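Local atomic coordinates of putative platelet activating factor (Streptococcus pneumoniae, PDB entry 2HSJ), a protein that is of unknown function but belongs to the GDSL-like lipase/acylhydrolase family and so probably hydrolyses ester bonds. Residues R66-G71 / L91-N96; L133-R138 / E151-W156; Y47-E52 / A200-L205. One frame throughout, in Å; residues are numbered along the deposited sequence.

The three contacts lie around one five-stranded parallel sheet. Contact 3 joins the loop and helix that follow the first strand, 37-41, to helix 199-209 near the C-terminus and so encloses the other two, while contact 1 closes before contact 2 opens. Contact 1 lies nearest the centre of the chain in space, where strand 88-92 runs out, about 14 Å from contact 2 and 18 Å from contact 3, centre to centre; contacts 2 and 3 are about 20 Å apart. They nevertheless touch in pairs, through Leu92 and Leu133, Arg66 and Tyr47, and Leu133 and Leu205. Contact 1 probably belongs to the active-site region; the other two join loops beyond the strands to helices.

Contact 1 (R66-G71 / L91-N96); sequences RGYQTG and LLIGTN
The side chains of Asn96 and Gln69 cross at about a right angle, touching through Gln69 CG and Asn96 CB at 3.8 Å, with their amide planes 82° apart. Asn96 CG is anti to the carbonyl carbon (chi1 -62°). Tyr68 O lies close to the plane of the Asn96 amide and accepts a hydrogen bond from Asn96 ND2 at 3.0 Å, with an N-H...O angle of 157°. Ile93 CD1 comes obliquely to the Tyr68 ring, reaching Tyr68 CB at 4.2 Å, while Tyr68 OH is hydrogen-bonded to His80 NE2 and Gln21 NE2. Further on, CD1 presses against the backbone, 3.5 Å from Gln69 C, and Ile93 CG2 meets Thr70 CG2 at 4.0 Å. A water bridges the segments: it donates to Tyr68 O and accepts from Gly94 N and Asn96 N. Tyr68 O is thus gripped by two donors, and the Asn96 amide, whose OD1 also receives Arg148 NH2, is fixed in rotation. Gly67 N bonds to Ser43 OG. In SGNH hydrolases a glycine and an asparagine so placed beside the nucleophilic serine, which Ser43 probably is, help form the oxyanion hole, so this network probably sets the geometry of that pocket.

Contact 2 (L133-R138 / E151-W156); sequences LPVNER and EKIQNW
Ile153 and Val135 make the apolar part of this contact. Ile153 CD1 lies 3.9 Å from Val135 CG1 and also approaches Val135 CG2, so one methyl is fitted against the valine fork, the two side chains meeting at a slant. The same methyl brushes Pro134 CA at 4.4 Å. In Ile153, CG1 is anti to the carbonyl carbon (chi1 -71°), and the extended chi2 (159°) carries CD1 to within 3.5 Å of Leu133 O. The other branch, CG2, is anti to the backbone N and lies 3.7 Å from Leu133 O. Phe176 and Ile98, from helices 176-179 and 95-99, add to the packing around Ile153.

Charge is the second component. Glu137 OE2 and Glu151 OE2, both acceptors, stand 3.2 Å apart with their carboxylate planes turned 56° from each other. Glu137 reaches out along an extended chain, whereas Glu151 arrives by a bend at chi2. The proximity would probably be unfavourable if both were ionised; the backbone N of Asn150, which donates to Glu137 OE2 at the start of helix 150-164, probably offsets part of the repulsion.

Hydrogen bonding shapes the loop itself. Asn136 OD1 accepts from Arg138 N at 3.0 Å, forming an Asx turn, and Asn136 ND2 bonds to Leu186 O. Val135 O accepts from Asn150 ND2, a further tie to the helix start.

Strands 126-130 and 170-173 are parallel neighbours in the sheet, and helix 150-164 lies between them in sequence. The loop 133-138 leaving the first strand thus packs back on the first turns of that helix, as part of a beta-alpha-beta crossover in the alpha/beta fold of SGNH hydrolases.

Contact 3 (Y47-E52 / A200-L205); sequences YYPLQE and AGYQAL
Tyr202 points from its helix into the bend formed by Tyr47, Tyr48 and Pro49. Its CB approaches Pro49 CD, and the ring starts from a CG anti to the carbonyl carbon (chi1 -81°). Pro49 CD sits over one face, 3.8 Å from the Tyr202 ring centroid and 14° off the normal, a CH-pi contact. Tyr48 approaches the same side of the ring obliquely, Tyr202 CD1 meeting Tyr48 CD2 at 3.6 Å and Tyr202 CE1 meeting Tyr48 CG at 3.5 Å. CZ comes next, 3.7 Å from Tyr48 CA. At the tip, Tyr202 OH lies 3.5 Å from Tyr47 C and makes a hydrogen bond to Ile44 O, next to Ser43 in sequence.

The two tyrosine rings are inclined at 45°, their centroids 4.7 Å apart. Tyr202 CD1 stands over the centre of one Tyr48 face, and Leu50 CD2 covers the opposite face toward its rim. One turn further along the helix, Leu205 CD2 touches Tyr48 CE1 at 3.6 Å, while Tyr48 OH bonds to Ser206 OG. Pro49 is the centre of an inverse gamma turn, which swings the chain into helix 50-54.

Leu27 of a second subunit packs on Pro49, and Lys23 of that subunit donates to Tyr47 O, so the bend also takes part in the assembly. Within the chain, the contact is aromatic-aliphatic packing that fastens helix 199-209 of the SGNH-hydrolase (flavodoxin-like alpha/beta/alpha) fold to the segment following the GDS motif, characteristic of GDSL-like enzymes.

Contact 1 (R66-G71 / L91-N96)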
# COMPACT_ATOMS: atom_id res chain seq x y z
N ARG D 66 -0.05 -0.60 26.57
CA ARG D 66 0.62 -0.25 27.83
C ARG D 66 0.28 -1.25 28.93
O ARG D 66 -0.83 -1.77 29.01
CB ARG D 66 0.20 1.14 28.27
CG ARG D 66 -1.30 1.19 28.70
CD ARG D 66 -1.88 2.55 28.70
NE ARG D 66 -2.05 3.06 27.35
CZ ARG D 66 -2.68 4.19 27.08
NH1 ARG D 66 -3.22 4.87 28.09
NH2 ARG D 66 -2.77 4.62 25.84
N GLY D 67 1.29 -1.53 29.74
CA GLY D 67 1.12 -2.37 30.90
C GLY D 67 0.95 -3.86 30.61
O GLY D 67 0.66 -4.64 31.53
N TYR D 68 1.13 -4.28 29.35
CA TYR D 68 0.78 -5.66 28.99
C TYR D 68 1.79 -6.64 29.58
O TYR D 68 2.96 -6.30 29.77
CB TYR D 68 0.80 -5.85 27.49
CG TYR D 68 -0.49 -6.35 26.87
CD1 TYR D 68 -1.75 -6.05 27.41
CD2 TYR D 68 -0.45 -7.08 25.66
CE1 TYR D 68 -2.94 -6.48 26.77
CE2 TYR D 68 -1.61 -7.49 25.02
CZ TYR D 68 -2.82 -7.19 25.57
OH TYR D 68 -3.95 -7.60 24.94
N GLN D 69 1.30 -7.82 29.86
CA GLN D 69 2.09 -8.94 30.36
C GLN D 69 1.78 -10.11 29.46
O GLN D 69 0.77 -10.12 28.78
CB GLN D 69 1.69 -9.31 31.77
CG GLN D 69 1.93 -8.23 32.79
CD GLN D 69 1.30 -8.57 34.13
OE1 GLN D 69 0.49 -7.81 34.65
NE2 GLN D 69 1.64 -9.72 34.67
N THR D 70 2.62 -11.14 29.53
CA THR D 70 2.46 -12.31 28.64
C THR D 70 1.09 -12.97 28.78
O THR D 70 0.49 -13.38 27.80
CB THR D 70 3.58 -13.38 28.84
OG1 THR D 70 3.49 -13.94 30.16
CG2 THR D 70 5.01 -12.77 28.58
N GLY D 71 0.58 -13.07 30.00
CA GLY D 71 -0.73 -13.69 30.19
C GLY D 71 -1.89 -12.93 29.56
O GLY D 71 -2.82 -13.53 29.02
N LEU D 91 7.78 -9.29 18.65
CA LEU D 91 7.18 -9.42 19.95
C LEU D 91 8.15 -8.91 21.03
O LEU D 91 9.25 -9.45 21.20
CB LEU D 91 6.83 -10.89 20.19
CG LEU D 91 6.18 -11.20 21.50
CD1 LEU D 91 4.94 -10.34 21.71
CD2 LEU D 91 5.85 -12.71 21.52
N LEU D 92 7.71 -7.90 21.77
CA LEU D 92 8.49 -7.33 22.86
C LEU D 92 7.59 -7.33 24.08
O LEU D 92 6.66 -6.50 24.21
CB LEU D 92 8.99 -5.89 22.58
CG LEU D 92 9.78 -5.26 23.74
CD1 LEU D 92 10.99 -6.14 24.18
CD2 LEU D 92 10.24 -3.89 23.29
N ILE D 93 7.85 -8.24 25.00
CA ILE D 93 7.00 -8.38 26.16
C ILE D 93 7.75 -9.13 27.24
O ILE D 93 8.66 -9.91 26.93
CB ILE D 93 5.65 -9.09 25.79
CG1 ILE D 93 4.59 -8.86 26.88
CG2 ILE D 93 5.89 -10.57 25.41
CD1 ILE D 93 3.20 -9.08 26.40
N GLY D 94 7.37 -8.85 28.49
CA GLY D 94 7.92 -9.55 29.63
C GLY D 94 8.39 -8.63 30.72
O GLY D 94 8.42 -9.07 31.88
N THR D 95 8.74 -7.38 30.42
CA THR D 95 9.25 -6.49 31.48
C THR D 95 8.22 -6.30 32.58
O THR D 95 8.58 -6.12 33.74
CB THR D 95 9.82 -5.15 30.97
OG1 THR D 95 10.67 -4.57 31.98
CG2 THR D 95 8.72 -4.16 30.57
N ASN D 96 6.94 -6.36 32.21
CA ASN D 96 5.88 -6.18 33.20
C ASN D 96 5.59 -7.45 33.95
O ASN D 96 5.18 -7.39 35.13
CB ASN D 96 4.64 -5.55 32.57
CG ASN D 96 4.93 -4.17 32.01
OD1 ASN D 96 5.74 -3.43 32.57
ND2 ASN D 96 4.34 -3.84 30.88
O HOH W 1 5.73 -6.68 29.54

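Contact 2 (L133-R138 / E151-W156)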
# COMPACT_ATOMS: atom_id res chain seq x y z
N LEU D 133 14.24 -5.44 27.27
CA LEU D 133 15.23 -4.38 27.27
C LEU D 133 15.80 -4.14 28.67
O LEU D 133 15.15 -4.45 29.67
CB LEU D 133 14.64 -3.08 26.72
CG LEU D 133 13.84 -3.18 25.42
CD1 LEU D 133 13.47 -1.78 24.93
CD2 LEU D 133 14.66 -3.88 24.38
N PRO D 134 17.02 -3.55 28.77
CA PRO D 134 17.59 -3.22 30.08
C PRO D 134 16.84 -2.06 30.74
O PRO D 134 16.12 -1.30 30.06
CB PRO D 134 19.03 -2.78 29.77
CG PRO D 134 18.95 -2.32 28.32
CD PRO D 134 17.87 -3.12 27.64
N VAL D 135 17.02 -1.94 32.04
CA VAL D 135 16.56 -0.80 32.80
C VAL D 135 17.78 -0.03 33.30
O VAL D 135 18.91 -0.52 33.26
CB VAL D 135 15.68 -1.24 33.99
CG1 VAL D 135 14.41 -1.87 33.46
CG2 VAL D 135 16.45 -2.20 34.94
N ASN D 136 17.52 1.19 33.78
CA ASN D 136 18.57 1.98 34.42
C ASN D 136 18.35 1.90 35.92
O ASN D 136 17.27 2.23 36.41
CB ASN D 136 18.58 3.41 33.89
CG ASN D 136 19.79 4.19 34.37
OD1 ASN D 136 19.94 4.43 35.55
ND2 ASN D 136 20.68 4.56 33.44
N GLU D 137 19.39 1.45 36.62
CA GLU D 137 19.28 1.15 38.05
C GLU D 137 19.65 2.34 38.95
O GLU D 137 19.70 2.19 40.17
CB GLU D 137 20.09 -0.12 38.39
CG GLU D 137 19.46 -1.42 37.83
CD GLU D 137 20.30 -2.68 38.10
OE1 GLU D 137 21.38 -2.56 38.71
OE2 GLU D 137 19.86 -3.80 37.72
N ARG D 138 19.88 3.52 38.37
CA ARG D 138 20.19 4.72 39.17
C ARG D 138 19.04 5.01 40.13
O ARG D 138 17.88 4.78 39.80
CB ARG D 138 20.45 5.95 38.29
CG ARG D 138 21.83 5.98 37.60
CD ARG D 138 21.94 7.13 36.57
NE ARG D 138 21.78 8.46 37.17
CZ ARG D 138 22.75 9.16 37.76
NH1 ARG D 138 23.98 8.67 37.85
NH2 ARG D 138 22.48 10.36 38.27
N GLU D 151 20.01 -8.14 36.07
CA GLU D 151 20.33 -9.57 36.26
C GLU D 151 19.10 -10.45 35.99
O GLU D 151 19.22 -11.48 35.31
CB GLU D 151 20.93 -9.85 37.64
CG GLU D 151 22.09 -8.93 38.02
CD GLU D 151 21.62 -7.70 38.82
OE1 GLU D 151 21.76 -7.76 40.06
OE2 GLU D 151 21.10 -6.70 38.24
N LYS D 152 17.93 -10.04 36.48
CA LYS D 152 16.68 -10.77 36.21
C LYS D 152 16.38 -10.74 34.72
O LYS D 152 16.07 -11.77 34.11
CB LYS D 152 15.47 -10.14 36.93
CG LYS D 152 15.46 -10.23 38.44
CD LYS D 152 14.39 -9.28 39.00
CE LYS D 152 14.22 -9.44 40.53
NZ LYS D 152 13.00 -8.71 41.04
N ILE D 153 16.48 -9.54 34.13
CA ILE D 153 16.18 -9.37 32.70
C ILE D 153 17.10 -10.28 31.85
O ILE D 153 16.62 -10.96 30.96
CB ILE D 153 16.26 -7.90 32.26
CG1 ILE D 153 15.06 -7.14 32.85
CG2 ILE D 153 16.26 -7.78 30.76
CD1 ILE D 153 15.25 -5.66 32.94
N GLN D 154 18.40 -10.28 32.15
CA GLN D 154 19.35 -11.16 31.45
C GLN D 154 19.02 -12.66 31.63
O GLN D 154 19.13 -13.42 30.69
CB GLN D 154 20.78 -10.85 31.88
CG GLN D 154 21.28 -9.57 31.25
CD GLN D 154 22.69 -9.20 31.68
OE1 GLN D 154 22.94 -8.88 32.85
NE2 GLN D 154 23.62 -9.21 30.73
N ASN D 155 18.58 -13.06 32.83
CA ASN D 155 18.14 -14.45 33.04
C ASN D 155 16.90 -14.81 32.22
O ASN D 155 16.81 -15.90 31.64
CB ASN D 155 17.92 -14.73 34.53
CG ASN D 155 19.22 -14.76 35.31
OD1 ASN D 155 20.28 -15.01 34.74
ND2 ASN D 155 19.15 -14.51 36.61
N TRP D 156 15.94 -13.88 32.15
CA TRP D 156 14.78 -14.12 31.31
C TRP D 156 15.18 -14.21 29.85
O TRP D 156 14.67 -15.06 29.13
CB TRP D 156 13.72 -13.06 31.53
CG TRP D 156 12.96 -13.31 32.81
CD1 TRP D 156 13.50 -13.64 34.05
CD2 TRP D 156 11.54 -13.26 32.99
NE1 TRP D 156 12.48 -13.79 34.97
CE2 TRP D 156 11.28 -13.55 34.36
CE3 TRP D 156 10.46 -12.97 32.14
CZ2 TRP D 156 9.98 -13.59 34.88
CZ3 TRP D 156 9.17 -13.00 32.66
CH2 TRP D 156 8.94 -13.29 34.03

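Contact 3 (Y47-E52 / A200-L205)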
# COMPACT_ATOMS: atom_id res chain seq x y z
N TYR D 47 4.08 2.85 22.46
CA TYR D 47 4.60 4.22 22.35
C TYR D 47 5.70 4.38 21.30
O TYR D 47 6.25 5.50 21.11
CB TYR D 47 5.15 4.72 23.70
CG TYR D 47 4.24 4.55 24.90
CD1 TYR D 47 2.85 4.61 24.77
CD2 TYR D 47 4.79 4.39 26.18
CE1 TYR D 47 2.00 4.47 25.93
CE2 TYR D 47 3.98 4.24 27.29
CZ TYR D 47 2.60 4.28 27.16
OH TYR D 47 1.83 4.13 28.30
N TYR D 48 6.00 3.31 20.58
CA TYR D 48 7.08 3.31 19.60
C TYR D 48 6.68 4.12 18.38
O TYR D 48 5.66 3.80 17.73
CB TYR D 48 7.30 1.86 19.19
CG TYR D 48 8.66 1.52 18.57
CD1 TYR D 48 9.28 0.32 18.92
CD2 TYR D 48 9.33 2.37 17.68
CE1 TYR D 48 10.49 -0.05 18.38
CE2 TYR D 48 10.59 2.00 17.10
CZ TYR D 48 11.17 0.79 17.51
OH TYR D 48 12.39 0.40 16.97
N PRO D 49 7.47 5.16 18.03
CA PRO D 49 7.18 5.92 16.80
C PRO D 49 7.68 5.19 15.59
O PRO D 49 8.67 5.53 14.97
CB PRO D 49 7.94 7.25 16.99
CG PRO D 49 9.08 6.88 17.91
CD PRO D 49 8.62 5.71 18.78
N LEU D 50 6.94 4.15 15.23
CA LEU D 50 7.39 3.28 14.14
C LEU D 50 7.54 3.97 12.79
O LEU D 50 8.53 3.77 12.09
CB LEU D 50 6.43 2.10 14.01
CG LEU D 50 6.39 1.19 15.22
CD1 LEU D 50 5.13 0.29 15.18
CD2 LEU D 50 7.63 0.34 15.28
N GLN D 51 6.51 4.73 12.42
CA GLN D 51 6.53 5.40 11.12
C GLN D 51 7.73 6.32 10.99
O GLN D 51 8.42 6.31 9.98
CB GLN D 51 5.26 6.24 10.96
CG GLN D 51 5.22 7.05 9.70
CD GLN D 51 4.19 8.15 9.80
OE1 GLN D 51 4.14 8.89 10.78
NE2 GLN D 51 3.39 8.30 8.75
N GLU D 52 7.92 7.16 12.02
CA GLU D 52 8.93 8.20 11.89
C GLU D 52 10.36 7.69 12.05
O GLU D 52 11.30 8.40 11.66
CB GLU D 52 8.61 9.37 12.82
CG GLU D 52 7.32 10.03 12.46
CD GLU D 52 7.07 11.25 13.32
OE1 GLU D 52 7.63 12.32 13.03
OE2 GLU D 52 6.35 11.12 14.33
N ALA D 200 15.90 9.12 21.55
CA ALA D 200 17.25 8.59 21.25
C ALA D 200 17.28 7.07 21.48
O ALA D 200 17.89 6.34 20.70
CB ALA D 200 18.31 9.26 22.11
N GLY D 201 16.62 6.61 22.54
CA GLY D 201 16.51 5.17 22.82
C GLY D 201 15.80 4.43 21.70
O GLY D 201 16.27 3.40 21.21
N TYR D 202 14.65 4.96 21.27
CA TYR D 202 13.94 4.34 20.14
C TYR D 202 14.76 4.38 18.85
O TYR D 202 14.70 3.46 18.02
CB TYR D 202 12.58 5.01 19.93
CG TYR D 202 11.49 4.52 20.86
CD1 TYR D 202 11.00 3.21 20.74
CD2 TYR D 202 10.87 5.38 21.77
CE1 TYR D 202 9.98 2.74 21.55
CE2 TYR D 202 9.83 4.92 22.59
CZ TYR D 202 9.38 3.60 22.46
OH TYR D 202 8.37 3.14 23.25
N GLN D 203 15.52 5.44 18.65
CA GLN D 203 16.33 5.50 17.43
C GLN D 203 17.37 4.38 17.47
O GLN D 203 17.64 3.72 16.46
CB GLN D 203 17.02 6.88 17.33
CG GLN D 203 17.88 6.99 16.10
CD GLN D 203 18.56 8.32 16.01
OE1 GLN D 203 19.17 8.77 16.99
NE2 GLN D 203 18.50 8.95 14.82
N ALA D 204 17.97 4.20 18.65
CA ALA D 204 19.02 3.17 18.80
C ALA D 204 18.42 1.77 18.64
O ALA D 204 19.02 0.90 18.00
CB ALA D 204 19.67 3.30 20.17
N LEU D 205 17.24 1.56 19.24
CA LEU D 205 16.53 0.28 19.09
C LEU D 205 16.22 0.01 17.63
O LEU D 205 16.41 -1.11 17.14
CB LEU D 205 15.23 0.29 19.93
CG LEU D 205 14.36 -0.99 19.87
CD1 LEU D 205 15.17 -2.27 20.22
CD2 LEU D 205 13.14 -0.83 20.75